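Local coordinates for ABC-type amino acid transport system, periplasmic component (Caldanaerobacter subterraneus subsp. tengcongensis MB4, PDB 4YMX), which binds arginine in a cleft between two lobes and serves as the substrate-binding component of an amino acid ABC transporter, at residues G42-F47 with A150-T155; K89-A94 with A105-T110; P93-G98 with K115-S120. All blocks are in the same frame, centred on the assembly; numbering follows the deposited sequence.

Overall arrangement
The three contacts lead from the arginine site outward into one lobe of the protein. Contact 1 spans the cleft: 42-47 leaves a strand of one sheet and 150-155 a strand of another; Q152 joins 42-47 around the guanidinium end of the bound arginine, while T155 lies by its carboxylate. Contact 2, its centre about 9 Å from that of contact 1, backs the loop 105-110, whose backbone grips the same ligand, with helix 91-96. The two contacts touch where L91 packs on G42 and T43. Contact 3, centred about 8 Å from contact 2 and about 16 Å from contact 1, uses the end of that helix; the side chain of V117 lies about 10 Å from the arginine.

Contact 1 of 3, residues G42-F47 with A150-T155; sequences GTSADF and AVQIGT. With ARG (arginine), chain C.
Q152 reaches over with NE2 to OD2 of the D46 carboxylate, the two side chains approaching each other from the two lobes. NE2 of Q152 lies 2.9 Å from OD2 of D46, but the bond is weak, bent to 127° at the hydrogen, and the amide and carboxylate planes are turned 51° apart. Each group has further support: OD2 also accepts from the backbone N of V175, and NE2 donates to the carbonyl O of N173. CG of Q152 stands anti to the residue's N (chi1 179°), which sends the extended chain straight across the cleft.

Glutamine suits this place because its other end is an acceptor: OE1 of Q152 takes NH1 of the bound arginine at 2.9 Å, while OD1 of D46 receives the same NH1 at 2.9 Å. S44 adds its carbonyl, O to the ligand's NH2 at 2.9 Å, and lends OG in a weak bond to OD1 of D46. The guanidinium lies nearly parallel to the F47 ring, with the ligand's NE 3.4 Å above the ring plane, over its centre. Replacing F47 by an alanine would remove the whole ring, and the guanidinium would probably lose its flat support and be freer to tilt. Neutral amide, negative carboxylate and aromatic face thus form part of the pocket for the arginine side chain, in the interlobe cleft of a family 3 solute-binding protein.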
ATOM      1  N   GLY A  42       7.350   8.743  -5.847  1.00  5.45           N
ATOM      2  CA  GLY A  42       6.825   8.962  -4.516  1.00  6.54           C
ATOM      3  C   GLY A  42       6.298   7.638  -3.985  1.00  6.14           C
ATOM      4  O   GLY A  42       5.677   6.849  -4.717  1.00  6.36           O
ATOM      5  N   THR A  43       6.557   7.379  -2.713  1.00  4.56           N
ATOM      6  CA  THR A  43       5.951   6.238  -2.049  1.00  4.20           C
ATOM      7  C   THR A  43       5.756   6.528  -0.570  1.00  5.88           C
ATOM      8  O   THR A  43       6.234   7.547  -0.068  1.00  5.42           O
ATOM      9  CB  THR A  43       6.755   4.935  -2.253  1.00  6.34           C
ATOM     10  OG1 THR A  43       5.939   3.830  -1.856  1.00  6.32           O
ATOM     11  CG2 THR A  43       8.055   4.916  -1.438  1.00  6.31           C
ATOM     12  N   SER A  44       5.036   5.644   0.110  1.00  5.91           N
ATOM     13  CA  SER A  44       4.902   5.701   1.560  1.00  4.35           C
ATOM     14  C   SER A  44       5.480   4.399   2.082  1.00  5.59           C
ATOM     15  O   SER A  44       4.845   3.351   1.975  1.00  5.17           O
ATOM     16  CB  SER A  44       3.432   5.836   1.959  1.00  4.85           C
ATOM     17  OG  SER A  44       3.286   5.892   3.373  1.00  5.97           O
ATOM     18  N   ALA A  45       6.703   4.452   2.605  1.00  5.30           N
ATOM     19  CA  ALA A  45       7.457   3.234   2.922  1.00  4.25           C
ATOM     20  C   ALA A  45       7.174   2.704   4.332  1.00  6.00           C
ATOM     21  O   ALA A  45       8.085   2.495   5.153  1.00  5.50           O
ATOM     22  CB  ALA A  45       8.961   3.449   2.698  1.00  5.02           C
ATOM     23  N   ASP A  46       5.892   2.466   4.574  1.00  4.27           N
ATOM     24  CA  ASP A  46       5.380   1.917   5.813  1.00  4.81           C
ATOM     25  C   ASP A  46       4.564   0.667   5.513  1.00  4.88           C
ATOM     26  O   ASP A  46       3.689   0.290   6.287  1.00  5.76           O
ATOM     27  CB  ASP A  46       4.470   2.955   6.474  1.00  6.46           C
ATOM     28  CG  ASP A  46       3.296   3.383   5.579  1.00  5.87           C
ATOM     29  OD1 ASP A  46       3.280   3.074   4.363  1.00  7.13           O
ATOM     30  OD2 ASP A  46       2.385   4.046   6.101  1.00  6.44           O
ATOM     31  N   PHE A  47       4.852   0.025   4.385  1.00  5.36           N
ATOM     32  CA  PHE A  47       3.924  -0.921   3.776  1.00  3.80           C
ATOM     33  C   PHE A  47       4.655  -2.164   3.276  1.00  3.58           C
ATOM     34  O   PHE A  47       4.605  -2.484   2.080  1.00  6.43           O
ATOM     35  CB  PHE A  47       3.227  -0.209   2.607  1.00  5.69           C
ATOM     36  CG  PHE A  47       1.792  -0.634   2.354  1.00  4.57           C
ATOM     37  CD1 PHE A  47       1.425  -1.156   1.119  1.00  4.55           C
ATOM     38  CD2 PHE A  47       0.815  -0.476   3.323  1.00  4.35           C
ATOM     39  CE1 PHE A  47       0.102  -1.501   0.847  1.00  3.26           C
ATOM     40  CE2 PHE A  47      -0.504  -0.820   3.066  1.00  4.10           C
ATOM     41  CZ  PHE A  47      -0.861  -1.350   1.834  1.00  5.33           C
ATOM     42  N   ALA A 150      -8.474   1.919  13.680  1.00  3.85           N
ATOM     43  CA  ALA A 150      -7.343   2.664  13.129  1.00  5.70           C
ATOM     44  C   ALA A 150      -7.226   2.403  11.634  1.00  5.28           C
ATOM     45  O   ALA A 150      -7.304   1.253  11.182  1.00  6.07           O
ATOM     46  CB  ALA A 150      -6.050   2.302  13.835  1.00  4.88           C
ATOM     47  N   VAL A 151      -7.062   3.483  10.866  1.00  5.49           N
ATOM     48  CA  VAL A 151      -6.918   3.415   9.416  1.00  3.62           C
ATOM     49  C   VAL A 151      -5.946   4.472   8.927  1.00  5.09           C
ATOM     50  O   VAL A 151      -5.730   5.492   9.595  1.00  4.65           O
ATOM     51  CB  VAL A 151      -8.261   3.638   8.679  1.00  6.07           C
ATOM     52  CG1 VAL A 151      -9.231   2.495   8.968  1.00  8.78           C
ATOM     53  CG2 VAL A 151      -8.874   4.979   9.051  1.00  6.70           C
ATOM     54  N   GLN A 152      -5.401   4.248   7.735  1.00  4.86           N
ATOM     55  CA  GLN A 152      -4.490   5.198   7.124  1.00  4.55           C
ATOM     56  C   GLN A 152      -5.271   6.241   6.328  1.00  4.55           C
ATOM     57  O   GLN A 152      -6.129   5.911   5.502  1.00  6.48           O
ATOM     58  CB  GLN A 152      -3.467   4.481   6.233  1.00  3.75           C
ATOM     59  CG  GLN A 152      -2.498   5.421   5.542  1.00  5.22           C
ATOM     60  CD  GLN A 152      -1.311   4.689   4.965  1.00  4.54           C
ATOM     61  OE1 GLN A 152      -1.455   3.655   4.302  1.00  4.57           O
ATOM     62  NE2 GLN A 152      -0.120   5.198   5.244  1.00  5.10           N
ATOM     63  N   ILE A 153      -4.982   7.505   6.604  1.00  4.93           N
ATOM     64  CA  ILE A 153      -5.637   8.604   5.905  1.00  5.44           C
ATOM     65  C   ILE A 153      -5.453   8.504   4.396  1.00  5.82           C
ATOM     66  O   ILE A 153      -4.339   8.312   3.905  1.00  4.84           O
ATOM     67  CB  ILE A 153      -5.089   9.944   6.374  1.00  7.71           C
ATOM     68  CG1 ILE A 153      -5.419  10.141   7.849  1.00  7.34           C
ATOM     69  CG2 ILE A 153      -5.687  11.093   5.566  1.00  6.67           C
ATOM     70  CD1 ILE A 153      -4.527  11.155   8.506  1.00  9.33           C
ATOM     71  N   GLY A 154      -6.560   8.605   3.671  1.00  5.86           N
ATOM     72  CA  GLY A 154      -6.509   8.716   2.220  1.00  6.51           C
ATOM     73  C   GLY A 154      -6.569   7.382   1.509  1.00  6.39           C
ATOM     74  O   GLY A 154      -6.361   7.306   0.301  1.00  8.71           O
ATOM     75  N   THR A 155      -6.893   6.326   2.249  1.00  4.88           N
ATOM     76  CA  THR A 155      -6.856   4.977   1.690  1.00  5.14           C
ATOM     77  C   THR A 155      -8.208   4.309   1.488  1.00  4.78           C
ATOM     78  O   THR A 155      -9.227   4.719   2.050  1.00  5.55           O
ATOM     79  CB  THR A 155      -6.010   4.014   2.556  1.00  6.01           C
ATOM     80  OG1 THR A 155      -6.616   3.863   3.851  1.00  5.28           O
ATOM     81  CG2 THR A 155      -4.580   4.519   2.696  1.00  6.36           C
TER
HETATM   82  N   ARG C 301      -4.286  -0.030  -1.283  1.00  6.13           N
HETATM   83  CA  ARG C 301      -4.746   1.039  -0.358  1.00  5.86           C
HETATM   84  C   ARG C 301      -5.050   2.316  -1.121  1.00 10.50           C
HETATM   85  O   ARG C 301      -4.770   2.415  -2.314  1.00  8.21           O
HETATM   86  CB  ARG C 301      -3.686   1.310   0.711  1.00  6.19           C
HETATM   87  CG  ARG C 301      -2.316   1.638   0.151  1.00  4.93           C
HETATM   88  CD  ARG C 301      -1.381   2.164   1.228  1.00  3.73           C
HETATM   89  NE  ARG C 301       0.000   2.165   0.770  1.00  3.96           N
HETATM   90  CZ  ARG C 301       1.034   2.567   1.498  1.00  5.34           C
HETATM   91  NH1 ARG C 301       0.862   3.014   2.731  1.00  4.97           N
HETATM   92  NH2 ARG C 301       2.248   2.525   0.981  1.00  4.71           N
HETATM   93  OXT ARG C 301      -5.583   3.269  -0.556  1.00  7.58           O

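Contact 2 of 3, residues K89-A94 with A105-T110; sequences KGLIPA and AGMTPT. With ARG (arginine), chain C.
M107 reaches from its loop toward L91 and I92 on helix 91-96. Its CB points at the helix; with chi1 at 179° the chain runs away from its own N, and CG of M107 passes 4.2 Å from O of the bound arginine. SD then comes beside I92, 4.1 Å from CD1 of that residue. A bend at chi3 (-74°) turns the terminal methyl, so that CE of M107 settles 4.1 Å from CB of L91 and equally near CG1 of I92. A long, unbranched, apolar chain is well suited to bridging loop and helix, and F119 and R113 also touch it.

Next to it, CD1 of L91 rests on CB of A105 at 3.6 Å, a close fit that the small alanine permits. With the side chains of A105 and M107 turned to the helix, the loop's backbone is left to face the ligand. O of A105 accepts the ligand's NE at 2.9 Å, O of G106 accepts its alpha-amino N at 2.8 Å, and N of T108 donates to its carboxylate O in a nearly straight bond (172°). OG1 of T108 also accepts from the ligand's N, at 3.2 Å. G106 has positive phi, easy for glycine. The result is a largely backbone-lined wall of an amino acid pocket, with the apolar side chains of L91 and I92 packed against its far side.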
ATOM      1  N   LYS A  89      -1.159   9.906   2.131  1.00  5.52           N
ATOM      2  CA  LYS A  89      -2.133  10.927   1.756  1.00  5.69           C
ATOM      3  C   LYS A  89      -1.565  12.052   0.873  1.00  6.47           C
ATOM      4  O   LYS A  89      -2.323  12.722   0.165  1.00  8.61           O
ATOM      5  CB  LYS A  89      -2.761  11.538   3.017  1.00  6.82           C
ATOM      6  CG  LYS A  89      -1.788  12.378   3.824  1.00  6.86           C
ATOM      7  CD  LYS A  89      -2.405  12.841   5.134  1.00  8.29           C
ATOM      8  CE  LYS A  89      -1.493  13.848   5.810  1.00  9.92           C
ATOM      9  NZ  LYS A  89      -2.056  14.302   7.122  1.00 12.46           N
ATOM     10  N   GLY A  90      -0.249  12.251   0.911  1.00  5.73           N
ATOM     11  CA  GLY A  90       0.380  13.283   0.108  1.00  7.28           C
ATOM     12  C   GLY A  90       0.799  12.825  -1.275  1.00  7.06           C
ATOM     13  O   GLY A  90       1.253  13.639  -2.078  1.00  7.82           O
ATOM     14  N   LEU A  91       0.648  11.540  -1.578  1.00  6.64           N
ATOM     15  CA  LEU A  91       1.185  11.013  -2.836  1.00  5.63           C
ATOM     16  C   LEU A  91       0.494  11.556  -4.083  1.00  6.09           C
ATOM     17  O   LEU A  91       1.161  12.036  -5.002  1.00  6.91           O
ATOM     18  CB  LEU A  91       1.177   9.478  -2.844  1.00  3.50           C
ATOM     19  CG  LEU A  91       2.182   8.863  -1.877  1.00  5.20           C
ATOM     20  CD1 LEU A  91       1.853   7.396  -1.696  1.00  7.84           C
ATOM     21  CD2 LEU A  91       3.611   9.018  -2.389  1.00  6.79           C
ATOM     22  N   ILE A  92      -0.833  11.504  -4.121  1.00  6.63           N
ATOM     23  CA  ILE A  92      -1.542  12.056  -5.270  1.00  8.81           C
ATOM     24  C   ILE A  92      -1.340  13.583  -5.416  1.00  5.78           C
ATOM     25  O   ILE A  92      -1.046  14.059  -6.521  1.00  6.98           O
ATOM     26  CB  ILE A  92      -3.013  11.585  -5.326  1.00  8.93           C
ATOM     27  CG1 ILE A  92      -3.043  10.118  -5.767  1.00 10.00           C
ATOM     28  CG2 ILE A  92      -3.840  12.465  -6.265  1.00 10.69           C
ATOM     29  CD1 ILE A  92      -4.391   9.470  -5.631  1.00 11.22           C
ATOM     30  N   PRO A  93      -1.433  14.350  -4.309  1.00  7.93           N
ATOM     31  CA  PRO A  93      -1.092  15.772  -4.440  1.00  9.79           C
ATOM     32  C   PRO A  93       0.332  16.033  -4.954  1.00  9.04           C
ATOM     33  O   PRO A  93       0.526  16.945  -5.753  1.00  9.04           O
ATOM     34  CB  PRO A  93      -1.246  16.290  -3.014  1.00  8.91           C
ATOM     35  CG  PRO A  93      -2.339  15.447  -2.444  1.00 10.01           C
ATOM     36  CD  PRO A  93      -2.111  14.068  -3.029  1.00  8.78           C
ATOM     37  N   ALA A  94       1.307  15.246  -4.520  1.00  6.73           N
ATOM     38  CA  ALA A  94       2.672  15.420  -5.004  1.00  7.35           C
ATOM     39  C   ALA A  94       2.769  15.148  -6.505  1.00  9.27           C
ATOM     40  O   ALA A  94       3.469  15.851  -7.235  1.00  9.48           O
ATOM     41  CB  ALA A  94       3.636  14.525  -4.225  1.00  8.89           C
ATOM     42  N   ALA A 105       2.933   2.593  -4.608  1.00  4.63           N
ATOM     43  CA  ALA A 105       2.721   2.514  -3.165  1.00  4.39           C
ATOM     44  C   ALA A 105       1.558   1.596  -2.811  1.00  4.43           C
ATOM     45  O   ALA A 105       0.697   1.942  -1.993  1.00  4.91           O
ATOM     46  CB  ALA A 105       2.475   3.919  -2.596  1.00  6.02           C
ATOM     47  N   GLY A 106       1.510   0.431  -3.449  1.00  4.15           N
ATOM     48  CA  GLY A 106       0.391  -0.478  -3.275  1.00  5.41           C
ATOM     49  C   GLY A 106      -0.933   0.239  -3.479  1.00  3.38           C
ATOM     50  O   GLY A 106      -1.910   0.015  -2.750  1.00  6.28           O
ATOM     51  N   MET A 107      -0.964   1.126  -4.473  1.00  4.27           N
ATOM     52  CA  MET A 107      -2.057   2.071  -4.617  1.00  4.51           C
ATOM     53  C   MET A 107      -3.153   1.558  -5.539  1.00  6.63           C
ATOM     54  O   MET A 107      -2.903   1.177  -6.686  1.00  6.51           O
ATOM     55  CB  MET A 107      -1.534   3.414  -5.119  1.00  6.24           C
ATOM     56  CG  MET A 107      -2.652   4.423  -5.314  1.00  5.44           C
ATOM     57  SD  MET A 107      -2.108   6.059  -5.825  1.00  7.31           S
ATOM     58  CE  MET A 107      -1.420   6.675  -4.284  1.00  8.35           C
ATOM     59  N   THR A 108      -4.378   1.567  -5.030  1.00  4.35           N
ATOM     60  CA  THR A 108      -5.513   1.036  -5.774  1.00  5.52           C
ATOM     61  C   THR A 108      -6.025   2.043  -6.803  1.00  7.99           C
ATOM     62  O   THR A 108      -6.236   3.207  -6.479  1.00  8.56           O
ATOM     63  CB  THR A 108      -6.637   0.633  -4.818  1.00  4.29           C
ATOM     64  OG1 THR A 108      -6.142  -0.355  -3.905  1.00  6.95           O
ATOM     65  CG2 THR A 108      -7.827   0.059  -5.582  1.00  6.44           C
ATOM     66  N   PRO A 109      -6.218   1.602  -8.058  1.00  5.17           N
ATOM     67  CA  PRO A 109      -6.703   2.542  -9.074  1.00  6.30           C
ATOM     68  C   PRO A 109      -8.213   2.748  -8.999  1.00  9.64           C
ATOM     69  O   PRO A 109      -8.946   2.258  -9.861  1.00 12.77           O
ATOM     70  CB  PRO A 109      -6.323   1.856 -10.392  1.00 10.46           C
ATOM     71  CG  PRO A 109      -6.328   0.402 -10.072  1.00  9.20           C
ATOM     72  CD  PRO A 109      -5.812   0.314  -8.648  1.00  3.81           C
ATOM     73  N   THR A 110      -8.670   3.494  -7.999  1.00  8.23           N
ATOM     74  CA  THR A 110     -10.102   3.712  -7.795  1.00  9.00           C
ATOM     75  C   THR A 110     -10.676   4.663  -8.833  1.00  9.76           C
ATOM     76  O   THR A 110      -9.959   5.501  -9.382  1.00  9.67           O
ATOM     77  CB  THR A 110     -10.394   4.283  -6.390  1.00  9.77           C
ATOM     78  OG1 THR A 110      -9.868   5.615  -6.292  1.00 10.68           O
ATOM     79  CG2 THR A 110      -9.758   3.424  -5.325  1.00  9.64           C
TER
HETATM   80  N   ARG C 301      -4.286  -0.030  -1.283  1.00  6.13           N
HETATM   81  CA  ARG C 301      -4.746   1.039  -0.358  1.00  5.86           C
HETATM   82  C   ARG C 301      -5.050   2.316  -1.121  1.00 10.50           C
HETATM   83  O   ARG C 301      -4.770   2.415  -2.314  1.00  8.21           O
HETATM   84  CB  ARG C 301      -3.686   1.310   0.711  1.00  6.19           C
HETATM   85  CG  ARG C 301      -2.316   1.638   0.151  1.00  4.93           C
HETATM   86  CD  ARG C 301      -1.381   2.164   1.228  1.00  3.73           C
HETATM   87  NE  ARG C 301       0.000   2.165   0.770  1.00  3.96           N
HETATM   88  CZ  ARG C 301       1.034   2.567   1.498  1.00  5.34           C
HETATM   89  NH1 ARG C 301       0.862   3.014   2.731  1.00  4.97           N
HETATM   90  NH2 ARG C 301       2.248   2.525   0.981  1.00  4.71           N
HETATM   91  OXT ARG C 301      -5.583   3.269  -0.556  1.00  7.58           O

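Contact 3 of 3, residues P93-G98 with K115-S120; sequences PALQAG and KSVDFS
A chi1 of -172° turns CG of L95 away from its own N and swings the branched end off the helix toward V117. CD2 of L95 lies 3.8 Å from CG1 of V117, the two side chains crossing at a slant. Leucine reaches out from the helix, and valine, common on strands, offers its CG1 methyl, close to the backbone; V100 and A225 also pack on L95.

One residue on, Q96 places CG opposite its carbonyl carbon instead (chi1 -68°), and its chain then extends along the outer edge of the contact. NE2 of Q96 passes 3.7 Å from CB of S116. It makes no direct bond to that residue but reaches its carbonyl O through a water, which accepts from NE2 of Q96 at 2.8 Å and donates to O of S116 at 2.9 Å. A glutamine suits this exposed margin, since its amide can bind solvent while its CG lies loosely, 4.3 Å, from CG1 of V117. At G98 the helix closes in a Schellman motif, where glycine readily takes the positive phi. The chemistry is therefore graded: apolar contact on the buried side, a solvent bridge at the exposed edge.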
ATOM      1  N   PRO A  93      -1.433  14.350  -4.309  1.00  7.93           N
ATOM      2  CA  PRO A  93      -1.092  15.772  -4.440  1.00  9.79           C
ATOM      3  C   PRO A  93       0.332  16.033  -4.954  1.00  9.04           C
ATOM      4  O   PRO A  93       0.526  16.945  -5.753  1.00  9.04           O
ATOM      5  CB  PRO A  93      -1.246  16.290  -3.014  1.00  8.91           C
ATOM      6  CG  PRO A  93      -2.339  15.447  -2.444  1.00 10.01           C
ATOM      7  CD  PRO A  93      -2.111  14.068  -3.029  1.00  8.78           C
ATOM      8  N   ALA A  94       1.307  15.246  -4.520  1.00  6.73           N
ATOM      9  CA  ALA A  94       2.672  15.420  -5.004  1.00  7.35           C
ATOM     10  C   ALA A  94       2.769  15.148  -6.505  1.00  9.27           C
ATOM     11  O   ALA A  94       3.469  15.851  -7.235  1.00  9.48           O
ATOM     12  CB  ALA A  94       3.636  14.525  -4.225  1.00  8.89           C
ATOM     13  N   LEU A  95       2.049  14.133  -6.969  1.00  8.31           N
ATOM     14  CA  LEU A  95       2.058  13.762  -8.371  1.00  9.86           C
ATOM     15  C   LEU A  95       1.388  14.850  -9.210  1.00 12.94           C
ATOM     16  O   LEU A  95       1.892  15.228 -10.276  1.00 13.67           O
ATOM     17  CB  LEU A  95       1.357  12.415  -8.532  1.00 11.18           C
ATOM     18  CG  LEU A  95       1.384  11.700  -9.872  1.00 14.23           C
ATOM     19  CD1 LEU A  95       2.812  11.468 -10.334  1.00 10.47           C
ATOM     20  CD2 LEU A  95       0.627  10.381  -9.753  1.00 12.45           C
ATOM     21  N   GLN A  96       0.274  15.380  -8.712  1.00 12.62           N
ATOM     22  CA  GLN A  96      -0.432  16.465  -9.394  1.00 13.38           C
ATOM     23  C   GLN A  96       0.426  17.716  -9.504  1.00 13.66           C
ATOM     24  O   GLN A  96       0.362  18.435 -10.503  1.00 17.77           O
ATOM     25  CB  GLN A  96      -1.726  16.814  -8.659  1.00 11.95           C
ATOM     26  CG  GLN A  96      -2.790  15.745  -8.698  1.00 11.04           C
ATOM     27  CD  GLN A  96      -3.999  16.129  -7.867  1.00 17.20           C
ATOM     28  OE1 GLN A  96      -3.938  16.171  -6.636  1.00 20.88           O
ATOM     29  NE2 GLN A  96      -5.103  16.421  -8.542  1.00 17.23           N
ATOM     30  N   ALA A  97       1.221  17.971  -8.469  1.00 10.23           N
ATOM     31  CA  ALA A  97       2.084  19.143  -8.419  1.00 10.87           C
ATOM     32  C   ALA A  97       3.390  18.968  -9.188  1.00 11.69           C
ATOM     33  O   ALA A  97       4.156  19.925  -9.329  1.00 15.44           O
ATOM     34  CB  ALA A  97       2.376  19.525  -6.972  1.00 12.28           C
ATOM     35  N   GLY A  98       3.655  17.757  -9.672  1.00 11.13           N
ATOM     36  CA  GLY A  98       4.898  17.491 -10.376  1.00 10.58           C
ATOM     37  C   GLY A  98       6.109  17.318  -9.480  1.00 13.42           C
ATOM     38  O   GLY A  98       7.245  17.345  -9.958  1.00 13.73           O
ATOM     39  N   LYS A 115     -10.004  10.323 -11.657  1.00 10.32           N
ATOM     40  CA  LYS A 115     -10.389  11.673 -12.066  1.00 11.58           C
ATOM     41  C   LYS A 115      -9.197  12.616 -11.976  1.00 14.05           C
ATOM     42  O   LYS A 115      -9.154  13.644 -12.660  1.00 16.45           O
ATOM     43  CB  LYS A 115     -11.516  12.214 -11.183  1.00 12.83           C
ATOM     44  CG  LYS A 115     -12.776  11.356 -11.158  1.00 19.89           C
ATOM     45  CD  LYS A 115     -13.791  11.941 -10.184  1.00 23.50           C
ATOM     46  CE  LYS A 115     -15.161  11.320 -10.372  1.00 28.86           C
ATOM     47  NZ  LYS A 115     -16.148  11.866  -9.400  1.00 36.51           N
ATOM     48  N   SER A 116      -8.228  12.263 -11.133  1.00 10.93           N
ATOM     49  CA  SER A 116      -7.117  13.163 -10.806  1.00 12.06           C
ATOM     50  C   SER A 116      -5.782  12.753 -11.421  1.00 10.91           C
ATOM     51  O   SER A 116      -4.990  13.606 -11.824  1.00 12.95           O
ATOM     52  CB  SER A 116      -6.959  13.278  -9.287  1.00 13.86           C
ATOM     53  OG  SER A 116      -8.115  13.860  -8.704  1.00 20.05           O
ATOM     54  N   VAL A 117      -5.518  11.445 -11.459  1.00 10.08           N
ATOM     55  CA  VAL A 117      -4.271  10.911 -12.002  1.00  9.54           C
ATOM     56  C   VAL A 117      -4.573   9.726 -12.925  1.00  8.67           C
ATOM     57  O   VAL A 117      -5.702   9.241 -12.971  1.00 11.93           O
ATOM     58  CB  VAL A 117      -3.291  10.479 -10.882  1.00  9.07           C
ATOM     59  CG1 VAL A 117      -2.937  11.661  -9.982  1.00 10.90           C
ATOM     60  CG2 VAL A 117      -3.878   9.323 -10.065  1.00 10.78           C
ATOM     61  N   ASP A 118      -3.567   9.268 -13.668  1.00  8.81           N
ATOM     62  CA  ASP A 118      -3.738   8.111 -14.542  1.00  8.64           C
ATOM     63  C   ASP A 118      -3.052   6.885 -13.943  1.00  9.55           C
ATOM     64  O   ASP A 118      -1.984   6.992 -13.341  1.00 10.16           O
ATOM     65  CB  ASP A 118      -3.157   8.391 -15.932  1.00 10.19           C
ATOM     66  CG  ASP A 118      -3.977   9.385 -16.724  1.00 14.79           C
ATOM     67  OD1 ASP A 118      -5.184   9.527 -16.447  1.00 14.71           O
ATOM     68  OD2 ASP A 118      -3.412  10.013 -17.639  1.00 15.04           O
ATOM     69  N   PHE A 119      -3.658   5.721 -14.137  1.00  8.16           N
ATOM     70  CA  PHE A 119      -3.118   4.480 -13.584  1.00  6.41           C
ATOM     71  C   PHE A 119      -2.706   3.480 -14.646  1.00  6.90           C
ATOM     72  O   PHE A 119      -3.343   3.348 -15.700  1.00  7.55           O
ATOM     73  CB  PHE A 119      -4.123   3.812 -12.644  1.00  6.95           C
ATOM     74  CG  PHE A 119      -4.278   4.512 -11.333  1.00  7.48           C
ATOM     75  CD1 PHE A 119      -3.430   4.224 -10.270  1.00  8.29           C
ATOM     76  CD2 PHE A 119      -5.274   5.460 -11.158  1.00  9.46           C
ATOM     77  CE1 PHE A 119      -3.577   4.877  -9.047  1.00  9.06           C
ATOM     78  CE2 PHE A 119      -5.428   6.112  -9.945  1.00 10.59           C
ATOM     79  CZ  PHE A 119      -4.573   5.821  -8.886  1.00  8.77           C
ATOM     80  N   SER A 120      -1.632   2.762 -14.342  1.00  4.97           N
ATOM     81  CA  SER A 120      -1.208   1.630 -15.148  1.00  5.02           C
ATOM     82  C   SER A 120      -2.171   0.467 -15.002  1.00  7.23           C
ATOM     83  O   SER A 120      -3.108   0.494 -14.196  1.00  7.71           O
ATOM     84  CB  SER A 120       0.178   1.182 -14.691  1.00  6.16           C
ATOM     85  OG  SER A 120       0.081   0.502 -13.439  1.00  6.21           O
TER
HETATM   86  O   HOH W   1      -5.146  16.418 -11.351  1.00 29.72           O